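Local coordinates for CMP-sialic acid transporter 1 (Zea mays, PDB 6I1R), which probably carries CMP-sialic acid from the cytoplasm into the Golgi in exchange for CMP, and is captured here outward-facing with CMP bound, at residues I132-Q143 / V263-M274; Y34-E42 / V203-I211. The protein carries 5 engineered substitutions. One frame throughout, in Å; residues are numbered along the deposited sequence.

Overall arrangement
Contact 1 and contact 2 lie on opposite sides of the chain's centre, their own centres 28 Å apart and their nearest atoms about 12 Å apart, so neither touches the other. Their segments alternate along the sequence, and all four are parts of the nucleotide-sugar transporter fold. Contact 2 contributes Pro38, Glu42, Phe205, Asn206 and Trp209 to the CMP pocket, with an antiparallel helix pair forming one of its walls. Contact 1, a buried pairing of two nearly parallel helices, does not line that pocket: the side chain of Val263 is still about 13 Å from the nucleotide. Contact 2 thus forms part of the nucleotide site, whereas contact 1 joins helices away from it.

Contact 1: residues I132-Q143 / V263-M274; sequences IVLLAVGTTTSQ and VYSTSMAMLLTM
Leu135 drives its isobutyl group into a hole formed by Val263, Tyr264, Ser267 and Met268, and this is the tight part of the contact. Its CG stands anti to the backbone N (chi1 -174°), which carries both methyls across to the neighbouring helix. Leu135 CD2 sits 3.7 Å above the centre of the Tyr264 ring, a CH-pi contact almost on the ring normal, while Leu135 CD1 reaches Tyr264 CE1 at 3.8 Å and also meets the methyl of Met268. Ile132 comes to the same ring at its edge, CD1 lying 4.1 Å from Tyr264 CE2. The phenol OH bonds to the carbonyl of Ser299 on helix 287-304.

Next to the knob, Ser267 turns its hydroxyl back on its own helix: OG donates to Val263 O at 2.6 Å, nearly in line with the carbonyl (164°), and its polar group is thereby satisfied. Beside it, Thr139 CG2 rests on Ser267 CB at 3.8 Å.

Toward the C-terminal ends of the two segments the contact is less enclosed: Met270, Gln143 and Met274 are only partly buried, though Ser142 between them is buried. Met270 crosses the Gln143 side chain at a slant, its SD 3.8 Å from Gln143 CD, and Gln143 OE1 is hydrogen-bonded to Asn106 ND2. Met274 extends its methyl to the backbone of Ser142, whose OG is itself bonded to Thr139 O.

No hydrogen bond crosses between the segments, whose axes run 10.5 Å apart at 20°. This is a single knob-into-hole contact between near-parallel helices, the second predicted to span the membrane, within the all-helical drug/metabolite transporter fold.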
# COMPACT_ATOMS: atom_id res chain seq x y z
N ILE B 132 -13.78 -27.82 -14.71
CA ILE B 132 -13.30 -26.44 -14.86
C ILE B 132 -14.21 -25.52 -14.04
O ILE B 132 -13.73 -24.71 -13.25
CB ILE B 132 -13.24 -26.00 -16.34
CG1 ILE B 132 -12.45 -26.97 -17.23
CG2 ILE B 132 -12.70 -24.58 -16.46
CD1 ILE B 132 -11.06 -27.27 -16.74
N VAL B 133 -15.52 -25.68 -14.22
CA VAL B 133 -16.50 -24.87 -13.49
C VAL B 133 -16.32 -25.13 -11.98
O VAL B 133 -16.19 -24.19 -11.20
CB VAL B 133 -17.94 -25.16 -13.95
CG1 VAL B 133 -18.97 -24.49 -13.04
CG2 VAL B 133 -18.17 -24.74 -15.39
N LEU B 134 -16.30 -26.40 -11.59
CA LEU B 134 -16.17 -26.74 -10.17
C LEU B 134 -14.94 -26.06 -9.57
O LEU B 134 -15.00 -25.60 -8.43
CB LEU B 134 -16.07 -28.26 -9.99
CG LEU B 134 -17.38 -28.97 -9.65
CD1 LEU B 134 -17.14 -30.46 -9.55
CD2 LEU B 134 -17.98 -28.44 -8.36
N LEU B 135 -13.84 -25.99 -10.32
CA LEU B 135 -12.61 -25.36 -9.83
C LEU B 135 -12.88 -23.88 -9.51
O LEU B 135 -12.54 -23.40 -8.43
CB LEU B 135 -11.50 -25.51 -10.87
CG LEU B 135 -10.12 -25.03 -10.42
CD1 LEU B 135 -9.56 -25.92 -9.32
CD2 LEU B 135 -9.16 -24.96 -11.59
N ALA B 136 -13.49 -23.18 -10.46
CA ALA B 136 -13.82 -21.77 -10.30
C ALA B 136 -14.77 -21.58 -9.11
O ALA B 136 -14.60 -20.66 -8.31
CB ALA B 136 -14.43 -21.23 -11.57
N VAL B 137 -15.77 -22.46 -9.00
CA VAL B 137 -16.75 -22.39 -7.93
C VAL B 137 -16.06 -22.70 -6.59
O VAL B 137 -16.36 -22.06 -5.58
CB VAL B 137 -17.95 -23.33 -8.19
CG1 VAL B 137 -18.86 -23.44 -6.97
CG2 VAL B 137 -18.75 -22.90 -9.41
N GLY B 138 -15.15 -23.67 -6.59
CA GLY B 138 -14.50 -24.13 -5.36
C GLY B 138 -13.55 -23.10 -4.77
O GLY B 138 -13.43 -22.98 -3.55
N THR B 139 -12.87 -22.36 -5.65
CA THR B 139 -11.93 -21.32 -5.24
C THR B 139 -12.70 -20.11 -4.71
O THR B 139 -12.36 -19.56 -3.66
CB THR B 139 -11.00 -20.94 -6.40
OG1 THR B 139 -11.81 -20.55 -7.50
CG2 THR B 139 -10.08 -22.08 -6.80
N THR B 140 -13.74 -19.72 -5.44
CA THR B 140 -14.66 -18.67 -5.01
C THR B 140 -15.20 -19.00 -3.61
O THR B 140 -15.23 -18.13 -2.74
CB THR B 140 -15.80 -18.49 -6.02
OG1 THR B 140 -15.21 -18.19 -7.29
CG2 THR B 140 -16.77 -17.40 -5.64
N THR B 141 -15.62 -20.25 -3.42
CA THR B 141 -16.22 -20.71 -2.15
C THR B 141 -15.27 -20.42 -0.98
O THR B 141 -15.71 -19.95 0.06
CB THR B 141 -16.59 -22.20 -2.23
OG1 THR B 141 -17.69 -22.32 -3.12
CG2 THR B 141 -16.95 -22.80 -0.89
N SER B 142 -13.98 -20.71 -1.15
CA SER B 142 -12.99 -20.52 -0.09
C SER B 142 -12.79 -19.03 0.21
O SER B 142 -12.45 -18.67 1.33
CB SER B 142 -11.68 -21.18 -0.46
OG SER B 142 -11.15 -20.63 -1.65
N GLN B 143 -13.00 -18.18 -0.79
CA GLN B 143 -12.75 -16.75 -0.64
C GLN B 143 -13.96 -16.04 -0.01
O GLN B 143 -13.79 -15.01 0.63
CB GLN B 143 -12.40 -16.12 -2.00
CG GLN B 143 -11.09 -16.64 -2.58
CD GLN B 143 -10.56 -15.74 -3.67
OE1 GLN B 143 -10.78 -15.99 -4.86
NE2 GLN B 143 -9.87 -14.69 -3.29
N VAL B 263 -3.77 -23.29 -14.53
CA VAL B 263 -4.80 -22.71 -13.65
C VAL B 263 -5.16 -23.69 -12.53
O VAL B 263 -5.68 -23.25 -11.50
CB VAL B 263 -6.06 -22.26 -14.43
CG1 VAL B 263 -5.74 -21.13 -15.41
CG2 VAL B 263 -6.75 -23.40 -15.15
N TYR B 264 -4.91 -24.98 -12.69
CA TYR B 264 -5.07 -25.91 -11.57
C TYR B 264 -3.94 -25.68 -10.55
O TYR B 264 -4.18 -25.70 -9.35
CB TYR B 264 -5.15 -27.37 -12.04
CG TYR B 264 -6.56 -27.88 -12.24
CD1 TYR B 264 -7.26 -28.45 -11.18
CD2 TYR B 264 -7.19 -27.81 -13.47
CE1 TYR B 264 -8.56 -28.92 -11.35
CE2 TYR B 264 -8.48 -28.27 -13.65
CZ TYR B 264 -9.17 -28.83 -12.59
OH TYR B 264 -10.44 -29.29 -12.77
N SER B 265 -2.72 -25.43 -11.04
CA SER B 265 -1.58 -25.16 -10.16
C SER B 265 -1.81 -23.87 -9.36
O SER B 265 -1.63 -23.84 -8.15
CB SER B 265 -0.29 -25.08 -10.94
OG SER B 265 -0.02 -26.30 -11.61
N THR B 266 -2.21 -22.81 -10.08
CA THR B 266 -2.46 -21.49 -9.50
C THR B 266 -3.57 -21.57 -8.45
O THR B 266 -3.47 -20.96 -7.38
CB THR B 266 -2.87 -20.48 -10.59
OG1 THR B 266 -2.40 -20.95 -11.85
CG2 THR B 266 -2.33 -19.09 -10.34
N SER B 267 -4.63 -22.30 -8.77
CA SER B 267 -5.79 -22.45 -7.88
C SER B 267 -5.38 -23.17 -6.60
O SER B 267 -5.70 -22.73 -5.50
CB SER B 267 -6.92 -23.16 -8.58
OG SER B 267 -7.40 -22.39 -9.68
N MET B 268 -4.65 -24.28 -6.75
CA MET B 268 -4.23 -25.10 -5.60
C MET B 268 -3.20 -24.34 -4.75
O MET B 268 -3.07 -24.61 -3.56
CB MET B 268 -3.62 -26.43 -6.06
CG MET B 268 -4.60 -27.34 -6.78
SD MET B 268 -6.10 -27.67 -5.83
CE MET B 268 -7.25 -28.03 -7.16
N ALA B 269 -2.47 -23.41 -5.36
CA ALA B 269 -1.54 -22.55 -4.63
C ALA B 269 -2.32 -21.64 -3.67
O ALA B 269 -1.95 -21.48 -2.51
CB ALA B 269 -0.71 -21.74 -5.59
N MET B 270 -3.41 -21.07 -4.18
CA MET B 270 -4.26 -20.15 -3.43
C MET B 270 -4.87 -20.86 -2.21
O MET B 270 -5.06 -20.24 -1.17
CB MET B 270 -5.38 -19.61 -4.32
CG MET B 270 -6.11 -18.41 -3.73
SD MET B 270 -7.88 -18.45 -4.08
CE MET B 270 -8.41 -19.74 -2.96
N LEU B 271 -5.19 -22.15 -2.36
CA LEU B 271 -5.71 -22.93 -1.24
C LEU B 271 -4.59 -23.20 -0.23
O LEU B 271 -4.80 -23.07 0.98
CB LEU B 271 -6.31 -24.25 -1.75
CG LEU B 271 -7.64 -24.13 -2.49
CD1 LEU B 271 -8.07 -25.48 -3.05
CD2 LEU B 271 -8.73 -23.56 -1.59
N LEU B 272 -3.41 -23.57 -0.73
CA LEU B 272 -2.27 -23.88 0.14
C LEU B 272 -1.90 -22.64 0.97
O LEU B 272 -1.61 -22.76 2.16
CB LEU B 272 -1.09 -24.35 -0.72
CG LEU B 272 0.18 -24.75 0.04
CD1 LEU B 272 -0.10 -25.91 0.98
CD2 LEU B 272 1.29 -25.11 -0.93
N THR B 273 -1.91 -21.47 0.33
CA THR B 273 -1.59 -20.20 1.00
C THR B 273 -2.49 -20.00 2.22
O THR B 273 -2.01 -19.63 3.29
CB THR B 273 -1.71 -19.02 0.03
OG1 THR B 273 -0.63 -19.10 -0.91
CG2 THR B 273 -1.66 -17.67 0.72
N MET B 274 -3.79 -20.24 2.04
CA MET B 274 -4.77 -20.08 3.12
C MET B 274 -4.50 -21.11 4.23
O MET B 274 -4.62 -20.78 5.41
CB MET B 274 -6.20 -20.25 2.60
CG MET B 274 -6.76 -19.00 1.96
SD MET B 274 -8.15 -19.36 0.86
CE MET B 274 -9.11 -17.85 1.03

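Contact 2: residues Y34-E42 / V203-I211; sequences YATIPFLAE and VIFNMGWLI. With C5P (cytidine-5'-monophosphate), chain D.
Phe39 and Asn206 bring their CA atoms to 5.5 Å where helix segments 37-42 and 203-211 run roughly antiparallel (157°), with axes 9.2 Å apart. Phe39 is a knob among Val203, Asn206, Met207 and Leu210. With CG anti to the backbone N (chi1 174°), its ring meets Asn206 CB in the ring plane at the edge, and Phe39 CE1 approaches Met207 CB at 3.8 Å. Met207 SD adds a Met-aromatic contact at the ring edge, and Trp224 packs edge-to-face on the same ring. Nearby, Glu42 CB rests on Val203 CG2 at 3.9 Å.

Toward the nucleotide, cytosine N3 of CMP lies 3.6 Å above one face of the Trp209 indole, offset toward its rim, while Ala35 CB meets the indole edge 4.1 Å from Trp209 CZ3. Pro38 CB borders the base, 3.7 Å from C5 of CMP. Glu42, near the phosphate, is salt-bridged to Lys45, another pocket residue. Were Trp209 an alanine, the cytosine would probably lose the flat surface beneath N3 and be freer to tilt.

An antiparallel helix pair with its knob on one side and nucleotide on the other forms this wall of the CMP site.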
# COMPACT_ATOMS: atom_id res chain seq x y z
N TYR B 34 6.00 -1.99 -5.65
CA TYR B 34 5.56 -3.20 -6.35
C TYR B 34 5.25 -2.85 -7.82
O TYR B 34 4.67 -3.65 -8.54
CB TYR B 34 4.36 -3.82 -5.63
CG TYR B 34 4.09 -5.28 -5.89
CD1 TYR B 34 4.91 -6.05 -6.71
CD2 TYR B 34 3.02 -5.93 -5.28
CE1 TYR B 34 4.67 -7.39 -6.94
CE2 TYR B 34 2.76 -7.27 -5.50
CZ TYR B 34 3.59 -8.01 -6.33
OH TYR B 34 3.34 -9.33 -6.55
N ALA B 35 5.61 -1.64 -8.24
CA ALA B 35 5.55 -1.25 -9.65
C ALA B 35 6.80 -1.73 -10.38
O ALA B 35 6.74 -2.05 -11.57
CB ALA B 35 5.40 0.25 -9.75
N THR B 36 7.93 -1.80 -9.67
CA THR B 36 9.24 -2.07 -10.26
C THR B 36 9.56 -3.57 -10.25
O THR B 36 10.45 -4.01 -10.98
CB THR B 36 10.34 -1.30 -9.52
OG1 THR B 36 10.13 -1.45 -8.12
CG2 THR B 36 10.38 0.17 -9.88
N ILE B 37 8.87 -4.36 -9.42
CA ILE B 37 9.21 -5.79 -9.27
C ILE B 37 8.97 -6.54 -10.59
O ILE B 37 9.84 -7.31 -11.00
CB ILE B 37 8.45 -6.42 -8.08
CG1 ILE B 37 9.17 -6.12 -6.76
CG2 ILE B 37 8.25 -7.92 -8.29
CD1 ILE B 37 8.47 -6.65 -5.54
N PRO B 38 7.82 -6.33 -11.24
CA PRO B 38 7.54 -7.02 -12.51
C PRO B 38 8.62 -6.76 -13.58
O PRO B 38 8.89 -7.63 -14.40
CB PRO B 38 6.19 -6.47 -13.00
CG PRO B 38 5.53 -6.02 -11.73
CD PRO B 38 6.67 -5.48 -10.90
N PHE B 39 9.23 -5.57 -13.54
CA PHE B 39 10.32 -5.22 -14.44
C PHE B 39 11.55 -6.08 -14.13
O PHE B 39 12.10 -6.73 -15.02
CB PHE B 39 10.63 -3.72 -14.33
CG PHE B 39 11.84 -3.25 -15.11
CD1 PHE B 39 11.75 -2.98 -16.47
CD2 PHE B 39 13.06 -3.07 -14.48
CE1 PHE B 39 12.86 -2.54 -17.18
CE2 PHE B 39 14.17 -2.63 -15.19
CZ PHE B 39 14.06 -2.37 -16.54
N LEU B 40 11.96 -6.09 -12.86
CA LEU B 40 13.11 -6.90 -12.42
C LEU B 40 12.81 -8.39 -12.61
O LEU B 40 13.71 -9.16 -12.95
CB LEU B 40 13.42 -6.60 -10.95
CG LEU B 40 13.88 -5.18 -10.63
CD1 LEU B 40 14.33 -5.09 -9.18
CD2 LEU B 40 14.99 -4.73 -11.56
N ALA B 41 11.56 -8.79 -12.38
CA ALA B 41 11.17 -10.19 -12.53
C ALA B 41 11.31 -10.62 -14.00
O ALA B 41 11.78 -11.72 -14.27
CB ALA B 41 9.76 -10.40 -12.04
N GLU B 42 10.91 -9.75 -14.93
CA GLU B 42 11.04 -10.03 -16.36
C GLU B 42 12.53 -10.06 -16.75
O GLU B 42 12.96 -10.94 -17.49
CB GLU B 42 10.29 -8.99 -17.20
CG GLU B 42 8.81 -9.27 -17.33
CD GLU B 42 8.46 -10.51 -18.13
OE1 GLU B 42 8.26 -10.39 -19.36
OE2 GLU B 42 8.40 -11.60 -17.53
N VAL B 203 10.06 -6.90 -21.09
CA VAL B 203 10.98 -5.92 -20.52
C VAL B 203 10.70 -4.55 -21.15
O VAL B 203 10.51 -3.57 -20.44
CB VAL B 203 12.46 -6.35 -20.71
CG1 VAL B 203 13.42 -5.17 -20.68
CG2 VAL B 203 12.87 -7.38 -19.68
N ILE B 204 10.65 -4.51 -22.48
CA ILE B 204 10.42 -3.26 -23.22
C ILE B 204 9.13 -2.59 -22.70
O ILE B 204 9.15 -1.41 -22.35
CB ILE B 204 10.36 -3.52 -24.74
CG1 ILE B 204 11.73 -3.93 -25.29
CG2 ILE B 204 9.80 -2.32 -25.48
CD1 ILE B 204 11.66 -4.76 -26.56
N PHE B 205 8.04 -3.36 -22.63
CA PHE B 205 6.73 -2.79 -22.29
C PHE B 205 6.68 -2.40 -20.81
O PHE B 205 6.18 -1.32 -20.48
CB PHE B 205 5.60 -3.76 -22.67
CG PHE B 205 5.10 -3.63 -24.08
CD1 PHE B 205 5.95 -3.83 -25.16
CD2 PHE B 205 3.78 -3.30 -24.34
CE1 PHE B 205 5.49 -3.72 -26.46
CE2 PHE B 205 3.32 -3.19 -25.64
CZ PHE B 205 4.17 -3.39 -26.70
N ASN B 206 7.17 -3.26 -19.92
CA ASN B 206 7.31 -2.92 -18.49
C ASN B 206 8.02 -1.57 -18.34
O ASN B 206 7.64 -0.74 -17.51
CB ASN B 206 8.10 -3.97 -17.70
CG ASN B 206 7.23 -5.00 -17.01
OD1 ASN B 206 7.13 -6.14 -17.46
ND2 ASN B 206 6.61 -4.62 -15.91
N MET B 207 9.06 -1.38 -19.15
CA MET B 207 9.93 -0.20 -19.09
C MET B 207 9.18 1.02 -19.63
O MET B 207 9.23 2.10 -19.04
CB MET B 207 11.20 -0.44 -19.91
CG MET B 207 12.34 0.50 -19.57
SD MET B 207 13.95 -0.19 -20.06
CE MET B 207 13.70 -0.40 -21.83
N GLY B 208 8.50 0.84 -20.76
CA GLY B 208 7.68 1.89 -21.36
C GLY B 208 6.56 2.34 -20.43
O GLY B 208 6.17 3.51 -20.45
N TRP B 209 6.05 1.42 -19.62
CA TRP B 209 5.03 1.74 -18.62
C TRP B 209 5.60 2.72 -17.60
O TRP B 209 5.02 3.78 -17.34
CB TRP B 209 4.52 0.46 -17.95
CG TRP B 209 3.28 0.65 -17.12
CD1 TRP B 209 2.05 1.05 -17.57
CD2 TRP B 209 3.14 0.43 -15.71
NE1 TRP B 209 1.16 1.10 -16.53
CE2 TRP B 209 1.80 0.73 -15.37
CE3 TRP B 209 4.01 0.02 -14.69
CZ2 TRP B 209 1.32 0.63 -14.07
CZ3 TRP B 209 3.54 -0.08 -13.40
CH2 TRP B 209 2.21 0.23 -13.10
N LEU B 210 6.77 2.38 -17.04
CA LEU B 210 7.44 3.21 -16.04
C LEU B 210 7.84 4.56 -16.64
O LEU B 210 7.82 5.58 -15.94
CB LEU B 210 8.67 2.46 -15.51
CG LEU B 210 8.38 1.20 -14.69
CD1 LEU B 210 9.63 0.37 -14.51
CD2 LEU B 210 7.78 1.56 -13.33
N ILE B 211 8.20 4.58 -17.92
CA ILE B 211 8.51 5.83 -18.62
C ILE B 211 7.22 6.64 -18.78
O ILE B 211 7.24 7.86 -18.65
CB ILE B 211 9.21 5.57 -19.97
CG1 ILE B 211 10.61 4.97 -19.78
CG2 ILE B 211 9.26 6.84 -20.82
CD1 ILE B 211 11.18 4.33 -21.02
O3P C5P D . 5.29 -11.25 -16.99
P C5P D . 4.15 -10.26 -17.06
O1P C5P D . 2.81 -10.89 -17.38
O2P C5P D . 4.11 -9.26 -15.94
O5' C5P D . 4.48 -9.38 -18.37
C5' C5P D . 4.75 -7.98 -18.24
C4' C5P D . 3.72 -7.19 -19.04
O4' C5P D . 2.62 -6.85 -18.19
C3' C5P D . 4.32 -5.90 -19.58
O3' C5P D . 4.31 -5.93 -21.01
C2' C5P D . 3.47 -4.77 -19.01
O2' C5P D . 2.84 -3.98 -20.04
C1' C5P D . 2.40 -5.43 -18.15
N1 C5P D . 2.51 -4.95 -16.77
C2 C5P D . 2.15 -3.62 -16.47
N3 C5P D . 2.25 -3.16 -15.20
C4 C5P D . 2.69 -3.98 -14.22
C5 C5P D . 3.05 -5.29 -14.50
C6 C5P D . 2.95 -5.76 -15.81
O2 C5P D . 1.74 -2.86 -17.37
N4 C5P D . 2.78 -3.51 -12.95